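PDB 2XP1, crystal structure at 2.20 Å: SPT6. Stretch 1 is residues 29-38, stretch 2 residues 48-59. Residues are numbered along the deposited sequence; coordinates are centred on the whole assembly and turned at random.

Stretch 1 29-38: LRSSTDDFLI
Stretch 2 48-59: VLVIKFASDVFV

The contact joins a helix end, a loop and a short strand in stretch 1 to two strands in stretch 2, with a corner at Phe-53, and buries 622 Å² counted over both sides. Strand 36-38 runs antiparallel to strand 48-52, their axes at 167° and 4.7 Å apart at closest approach. Phe-36 faces Ile-51 and Ile-38 faces Leu-49 as non-hydrogen-bonded pairs, with CA-CA distances of 4.2 and 4.3 Å. Between them, Leu-37 and Val-50 form the hydrogen-bonded pair, CA-CA 5.5 Å: Leu-37 N donates to Val-50 O and Val-50 N to Leu-37 O, each at 2.9 Å. One step beyond, Lys-52 N reaches Asp-35 O at 2.8 Å, nearly straight at 165°, so the ladder extends into the loop. Phi/psi values near -160/165 and -157/176 make Phe-36 and Leu-37 very extended; Asp-35, at -98/-20, breaks that run.

Lys-52 covers the most surface, 105 Å², and organises the loop. Its CA-to-CB bond points toward stretch 1, and its chi angles (159°, 172°, 75°, -167°; t, t, p, t) bring NZ to the carbonyls of the chain between helix and strand. There NZ donates to Leu-29 O at 2.8 Å and to Asp-34 O at 3.0 Å. Ser-32 O also lies 3.0 Å from NZ, but at an angle too poor for a hydrogen bond. The rule is clear: one ammonium ties a carbonyl of the helix, Leu-29 O, to one of the loop, Asp-34 O, while its own backbone NH fixes the start of the strand. The loop adds a brace of its own, Asp-34 N to Ser-32 OG at 3.0 Å, with Ser-32 chi1 at t.

Leu-29, the next largest contributor at 66 Å², supplies the apolar half of this corner. Helical at -70/-33 and in the m, t rotamer, it places CD1 3.6 Å from Val-50 CG1, and its CB sits 3.6 Å from Phe-58 CE2. Val-50 (chi1 t, 59 Å²) thus serves two partners, since its CG2 also meets Leu-37 CD1 at 3.9 Å, with Leu-37 in the p, p rotamer. Phe-58, chi1 m and chi2 89°, lies on the second strand, which returns beside the first: Ile-51 N donates to Val-59 O and Val-59 N to Ile-51 O, each at 2.8 Å, and a type I turn spans Ala-54 to Val-57. Arg-30 brings CG to the ring edge, 4.0 Å from Phe-58 CZ, and the same atom 3.5 Å from Ser-55 O.

On the sheet face carrying Phe-36, Ile-38, Leu-49 and Ile-51, packing is looser. Phe-36 (chi1 p, chi2 92°) sets CD1 4.1 Å from Leu-49 CD1 and CB 4.2 Å from Ile-51 CG1, while Ile-38 (m, t) holds CG1 4.4 Å from Leu-49 CD1. Leu-49, in the t, p rotamer, therefore touches both neighbours through one methyl.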

ATOM      1  N   LEU A  29       4.395  -6.805 -27.788  1.00 53.41           N
ATOM      2  CA  LEU A  29       4.367  -7.697 -26.650  1.00 52.18           C
ATOM      3  C   LEU A  29       3.676  -9.030 -26.978  1.00 55.69           C
ATOM      4  O   LEU A  29       4.024 -10.058 -26.396  1.00 56.64           O
ATOM      5  CB  LEU A  29       3.726  -7.024 -25.420  1.00 47.98           C
ATOM      6  CG  LEU A  29       4.426  -5.809 -24.770  1.00 44.70           C
ATOM      7  CD1 LEU A  29       3.644  -5.206 -23.612  1.00 35.76           C
ATOM      8  CD2 LEU A  29       5.829  -6.139 -24.278  1.00 44.15           C
ATOM      9  N   ARG A  30       2.677  -9.019 -27.863  1.00 58.66           N
ATOM     10  CA  ARG A  30       1.954 -10.259 -28.207  1.00 63.14           C
ATOM     11  C   ARG A  30       2.957 -11.305 -28.691  1.00 66.72           C
ATOM     12  O   ARG A  30       2.892 -12.466 -28.279  1.00 68.32           O
ATOM     13  CB  ARG A  30       0.880 -10.057 -29.302  1.00 66.16           C
ATOM     14  CG  ARG A  30      -0.546  -9.756 -28.810  1.00 65.13           C
ATOM     15  CD  ARG A  30      -1.486  -9.319 -29.964  1.00 67.95           C
ATOM     16  NE  ARG A  30      -2.565  -8.433 -29.491  1.00 70.11           N
ATOM     17  CZ  ARG A  30      -2.756  -7.166 -29.876  1.00 70.53           C
ATOM     18  NH1 ARG A  30      -1.954  -6.600 -30.772  1.00 71.55           N
ATOM     19  NH2 ARG A  30      -3.755  -6.448 -29.365  1.00 69.60           N
ATOM     20  N   SER A  31       3.899 -10.869 -29.528  1.00 68.46           N
ATOM     21  CA  SER A  31       4.819 -11.777 -30.206  1.00 73.28           C
ATOM     22  C   SER A  31       6.277 -11.719 -29.708  1.00 72.34           C
ATOM     23  O   SER A  31       7.166 -12.333 -30.300  1.00 75.22           O
ATOM     24  CB  SER A  31       4.723 -11.557 -31.725  1.00 77.27           C
ATOM     25  OG  SER A  31       4.823 -10.169 -32.019  1.00 77.29           O
ATOM     26  N   SER A  32       6.512 -11.008 -28.603  1.00 68.76           N
ATOM     27  CA  SER A  32       7.836 -10.977 -27.943  1.00 67.91           C
ATOM     28  C   SER A  32       7.819 -11.946 -26.745  1.00 67.14           C
ATOM     29  O   SER A  32       6.751 -12.323 -26.265  1.00 65.94           O
ATOM     30  CB  SER A  32       8.163  -9.536 -27.488  1.00 64.66           C
ATOM     31  OG  SER A  32       9.420  -9.401 -26.841  1.00 64.10           O
ATOM     32  N   THR A  33       8.994 -12.375 -26.286  1.00 67.82           N
ATOM     33  CA  THR A  33       9.093 -13.036 -24.968  1.00 66.38           C
ATOM     34  C   THR A  33       8.992 -11.993 -23.835  1.00 61.14           C
ATOM     35  O   THR A  33       8.673 -12.348 -22.696  1.00 59.73           O
ATOM     36  CB  THR A  33      10.416 -13.886 -24.788  1.00 69.65           C
ATOM     37  OG1 THR A  33      11.569 -13.122 -25.186  1.00 69.61           O
ATOM     38  CG2 THR A  33      10.361 -15.179 -25.577  1.00 74.66           C
ATOM     39  N   ASP A  34       9.284 -10.725 -24.164  1.00 58.29           N
ATOM     40  CA  ASP A  34       9.230  -9.594 -23.215  1.00 53.92           C
ATOM     41  C   ASP A  34       7.886  -9.508 -22.496  1.00 51.40           C
ATOM     42  O   ASP A  34       6.829  -9.726 -23.104  1.00 51.14           O
ATOM     43  CB  ASP A  34       9.439  -8.242 -23.926  1.00 52.95           C
ATOM     44  CG  ASP A  34      10.824  -8.081 -24.536  1.00 55.13           C
ATOM     45  OD1 ASP A  34      11.619  -9.042 -24.471  1.00 60.00           O
ATOM     46  OD2 ASP A  34      11.097  -6.995 -25.117  1.00 53.46           O
ATOM     47  N   ASP A  35       7.941  -9.165 -21.208  1.00 48.80           N
ATOM     48  CA  ASP A  35       6.763  -9.098 -20.362  1.00 46.51           C
ATOM     49  C   ASP A  35       6.223  -7.689 -20.217  1.00 43.31           C
ATOM     50  O   ASP A  35       5.061  -7.537 -19.821  1.00 41.31           O
ATOM     51  CB  ASP A  35       7.114  -9.587 -18.967  1.00 47.80           C
ATOM     52  CG  ASP A  35       7.223 -11.091 -18.889  1.00 53.25           C
ATOM     53  OD1 ASP A  35       6.776 -11.788 -19.843  1.00 54.63           O
ATOM     54  OD2 ASP A  35       7.760 -11.557 -17.859  1.00 57.80           O
ATOM     55  N   PHE A  36       7.066  -6.673 -20.493  1.00 40.86           N
ATOM     56  CA  PHE A  36       6.698  -5.252 -20.343  1.00 37.91           C
ATOM     57  C   PHE A  36       7.623  -4.346 -21.150  1.00 37.70           C
ATOM     58  O   PHE A  36       8.685  -4.747 -21.590  1.00 38.54           O
ATOM     59  CB  PHE A  36       6.783  -4.838 -18.875  1.00 36.95           C
ATOM     60  CG  PHE A  36       8.179  -4.764 -18.372  1.00 37.95           C
ATOM     61  CD1 PHE A  36       8.875  -3.570 -18.423  1.00 41.32           C
ATOM     62  CD2 PHE A  36       8.803  -5.894 -17.861  1.00 41.44           C
ATOM     63  CE1 PHE A  36      10.188  -3.483 -17.967  1.00 45.23           C
ATOM     64  CE2 PHE A  36      10.111  -5.833 -17.406  1.00 45.54           C
ATOM     65  CZ  PHE A  36      10.813  -4.618 -17.462  1.00 45.62           C
ATOM     66  N   LEU A  37       7.216  -3.110 -21.348  1.00 36.51           N
ATOM     67  CA  LEU A  37       8.102  -2.132 -21.998  1.00 37.30           C
ATOM     68  C   LEU A  37       7.548  -0.846 -21.510  1.00 35.71           C
ATOM     69  O   LEU A  37       6.549  -0.851 -20.808  1.00 35.86           O
ATOM     70  CB  LEU A  37       8.007  -2.205 -23.535  1.00 37.87           C
ATOM     71  CG  LEU A  37       6.609  -2.193 -24.172  1.00 39.28           C
ATOM     72  CD1 LEU A  37       6.068  -0.810 -24.209  1.00 35.08           C
ATOM     73  CD2 LEU A  37       6.622  -2.821 -25.622  1.00 37.55           C
ATOM     74  N   ILE A  38       8.192   0.246 -21.861  1.00 35.38           N
ATOM     75  CA  ILE A  38       7.685   1.565 -21.564  1.00 34.64           C
ATOM     76  C   ILE A  38       7.497   2.204 -22.907  1.00 36.48           C
ATOM     77  O   ILE A  38       8.386   2.116 -23.756  1.00 37.79           O
ATOM     78  CB  ILE A  38       8.729   2.306 -20.770  1.00 34.86           C
ATOM     79  CG1 ILE A  38       8.831   1.665 -19.387  1.00 33.38           C
ATOM     80  CG2 ILE A  38       8.510   3.805 -20.757  1.00 33.67           C
ATOM     81  CD1 ILE A  38      10.028   2.101 -18.685  1.00 34.07           C
ATOM     82  N   VAL A  48       4.573   5.548 -20.492  1.00 36.16           N
ATOM     83  CA  VAL A  48       3.604   4.606 -19.999  1.00 35.29           C
ATOM     84  C   VAL A  48       4.213   3.219 -19.974  1.00 35.14           C
ATOM     85  O   VAL A  48       4.778   2.735 -20.967  1.00 35.22           O
ATOM     86  CB  VAL A  48       2.311   4.564 -20.837  1.00 36.27           C
ATOM     87  CG1 VAL A  48       1.341   3.592 -20.184  1.00 36.92           C
ATOM     88  CG2 VAL A  48       1.659   5.926 -20.948  1.00 34.03           C
ATOM     89  N   LEU A  49       4.102   2.604 -18.808  1.00 34.01           N
ATOM     90  CA  LEU A  49       4.556   1.257 -18.573  1.00 33.70           C
ATOM     91  C   LEU A  49       3.441   0.374 -19.096  1.00 33.86           C
ATOM     92  O   LEU A  49       2.280   0.601 -18.773  1.00 33.76           O
ATOM     93  CB  LEU A  49       4.705   1.057 -17.058  1.00 32.72           C
ATOM     94  CG  LEU A  49       4.886  -0.346 -16.505  1.00 31.99           C
ATOM     95  CD1 LEU A  49       6.235  -0.849 -16.951  1.00 29.09           C
ATOM     96  CD2 LEU A  49       4.815  -0.321 -14.959  1.00 29.32           C
ATOM     97  N   VAL A  50       3.801  -0.607 -19.921  1.00 33.76           N
ATOM     98  CA  VAL A  50       2.847  -1.566 -20.446  1.00 33.51           C
ATOM     99  C   VAL A  50       3.383  -2.914 -19.962  1.00 34.22           C
ATOM    100  O   VAL A  50       4.522  -3.275 -20.249  1.00 34.03           O
ATOM    101  CB  VAL A  50       2.762  -1.528 -22.005  1.00 35.27           C
ATOM    102  CG1 VAL A  50       1.600  -2.413 -22.542  1.00 35.85           C
ATOM    103  CG2 VAL A  50       2.599  -0.081 -22.536  1.00 32.91           C
ATOM    104  N   ILE A  51       2.549  -3.618 -19.185  1.00 34.33           N
ATOM    105  CA  ILE A  51       2.804  -4.978 -18.716  1.00 35.43           C
ATOM    106  C   ILE A  51       1.800  -5.944 -19.368  1.00 37.41           C
ATOM    107  O   ILE A  51       0.585  -5.722 -19.300  1.00 38.53           O
ATOM    108  CB  ILE A  51       2.643  -5.080 -17.198  1.00 34.95           C
ATOM    109  CG1 ILE A  51       3.487  -4.003 -16.467  1.00 33.41           C
ATOM    110  CG2 ILE A  51       3.058  -6.422 -16.726  1.00 34.85           C
ATOM    111  CD1 ILE A  51       3.225  -3.922 -14.947  1.00 30.96           C
ATOM    112  N   LYS A  52       2.298  -6.996 -20.007  1.00 38.95           N
ATOM    113  CA  LYS A  52       1.458  -8.025 -20.616  1.00 41.33           C
ATOM    114  C   LYS A  52       1.004  -8.990 -19.513  1.00 41.11           C
ATOM    115  O   LYS A  52       1.820  -9.690 -18.919  1.00 42.23           O
ATOM    116  CB  LYS A  52       2.279  -8.773 -21.683  1.00 43.45           C
ATOM    117  CG  LYS A  52       1.766 -10.156 -22.064  1.00 46.71           C
ATOM    118  CD  LYS A  52       2.511 -10.769 -23.274  1.00 50.00           C
ATOM    119  CE  LYS A  52       3.913 -11.281 -22.916  1.00 49.70           C
ATOM    120  NZ  LYS A  52       4.739 -11.589 -24.168  1.00 54.24           N
ATOM    121  N   PHE A  53      -0.284  -9.006 -19.198  1.00 40.99           N
ATOM    122  CA  PHE A  53      -0.774  -9.938 -18.163  1.00 40.63           C
ATOM    123  C   PHE A  53      -1.008 -11.304 -18.769  1.00 43.86           C
ATOM    124  O   PHE A  53      -0.724 -12.318 -18.125  1.00 46.02           O
ATOM    125  CB  PHE A  53      -2.024  -9.400 -17.478  1.00 39.49           C
ATOM    126  CG  PHE A  53      -1.722  -8.570 -16.268  1.00 36.26           C
ATOM    127  CD1 PHE A  53      -0.642  -7.692 -16.265  1.00 34.89           C
ATOM    128  CD2 PHE A  53      -2.531  -8.618 -15.159  1.00 36.14           C
ATOM    129  CE1 PHE A  53      -0.360  -6.915 -15.155  1.00 33.75           C
ATOM    130  CE2 PHE A  53      -2.235  -7.857 -14.028  1.00 31.49           C
ATOM    131  CZ  PHE A  53      -1.168  -7.015 -14.035  1.00 32.94           C
ATOM    132  N   ALA A  54      -1.475 -11.302 -20.020  1.00 44.22           N
ATOM    133  CA  ALA A  54      -1.785 -12.478 -20.804  1.00 48.13           C
ATOM    134  C   ALA A  54      -1.885 -11.972 -22.235  1.00 49.78           C
ATOM    135  O   ALA A  54      -1.981 -10.756 -22.463  1.00 48.04           O
ATOM    136  CB  ALA A  54      -3.120 -13.089 -20.376  1.00 48.21           C
ATOM    137  N   SER A  55      -1.849 -12.912 -23.172  1.00 53.68           N
ATOM    138  CA  SER A  55      -1.962 -12.683 -24.621  1.00 56.93           C
ATOM    139  C   SER A  55      -2.830 -11.509 -25.096  1.00 56.35           C
ATOM    140  O   SER A  55      -2.512 -10.856 -26.097  1.00 57.99           O
ATOM    141  CB  SER A  55      -2.512 -13.948 -25.272  1.00 61.24           C
ATOM    142  OG  SER A  55      -1.602 -15.026 -25.166  1.00 65.42           O
ATOM    143  N   ASP A  56      -3.954 -11.290 -24.420  1.00 55.14           N
ATOM    144  CA  ASP A  56      -4.846 -10.206 -24.780  1.00 55.30           C
ATOM    145  C   ASP A  56      -5.153  -9.338 -23.586  1.00 51.86           C
ATOM    146  O   ASP A  56      -6.123  -8.598 -23.616  1.00 53.36           O
ATOM    147  CB  ASP A  56      -6.149 -10.736 -25.387  1.00 58.81           C
ATOM    148  CG  ASP A  56      -6.983 -11.501 -24.393  1.00 58.73           C
ATOM    149  OD1 ASP A  56      -6.415 -12.028 -23.406  1.00 58.07           O
ATOM    150  OD2 ASP A  56      -8.209 -11.590 -24.609  1.00 62.02           O
ATOM    151  N   VAL A  57      -4.335  -9.409 -22.536  1.00 49.03           N
ATOM    152  CA  VAL A  57      -4.507  -8.503 -21.387  1.00 45.26           C
ATOM    153  C   VAL A  57      -3.291  -7.645 -21.170  1.00 43.56           C
ATOM    154  O   VAL A  57      -2.215  -8.144 -20.833  1.00 42.93           O
ATOM    155  CB  VAL A  57      -4.862  -9.248 -20.106  1.00 43.98           C
ATOM    156  CG1 VAL A  57      -5.134  -8.243 -18.973  1.00 41.06           C
ATOM    157  CG2 VAL A  57      -6.089 -10.161 -20.345  1.00 45.33           C
ATOM    158  N   PHE A  58      -3.452  -6.346 -21.355  1.00 43.15           N
ATOM    159  CA  PHE A  58      -2.333  -5.438 -21.154  1.00 41.82           C
ATOM    160  C   PHE A  58      -2.645  -4.345 -20.131  1.00 40.79           C
ATOM    161  O   PHE A  58      -3.731  -3.774 -20.142  1.00 41.87           O
ATOM    162  CB  PHE A  58      -1.877  -4.863 -22.499  1.00 42.39           C
ATOM    163  CG  PHE A  58      -1.450  -5.919 -23.467  1.00 44.77           C
ATOM    164  CD1 PHE A  58      -2.372  -6.501 -24.318  1.00 48.98           C
ATOM    165  CD2 PHE A  58      -0.131  -6.363 -23.509  1.00 44.32           C
ATOM    166  CE1 PHE A  58      -1.998  -7.510 -25.197  1.00 50.02           C
ATOM    167  CE2 PHE A  58       0.249  -7.382 -24.379  1.00 48.28           C
ATOM    168  CZ  PHE A  58      -0.680  -7.947 -25.228  1.00 49.64           C
ATOM    169  N   VAL A  59      -1.706  -4.067 -19.234  1.00 38.76           N
ATOM    170  CA  VAL A  59      -1.919  -3.004 -18.291  1.00 39.10           C
ATOM    171  C   VAL A  59      -0.987  -1.857 -18.665  1.00 38.78           C
ATOM    172  O   VAL A  59       0.231  -2.064 -18.832  1.00 38.37           O
ATOM    173  CB  VAL A  59      -1.619  -3.491 -16.877  1.00 39.14           C
ATOM    174  CG1 VAL A  59      -1.509  -2.345 -15.941  1.00 41.77           C
ATOM    175  CG2 VAL A  59      -2.744  -4.412 -16.412  1.00 40.56           C
TER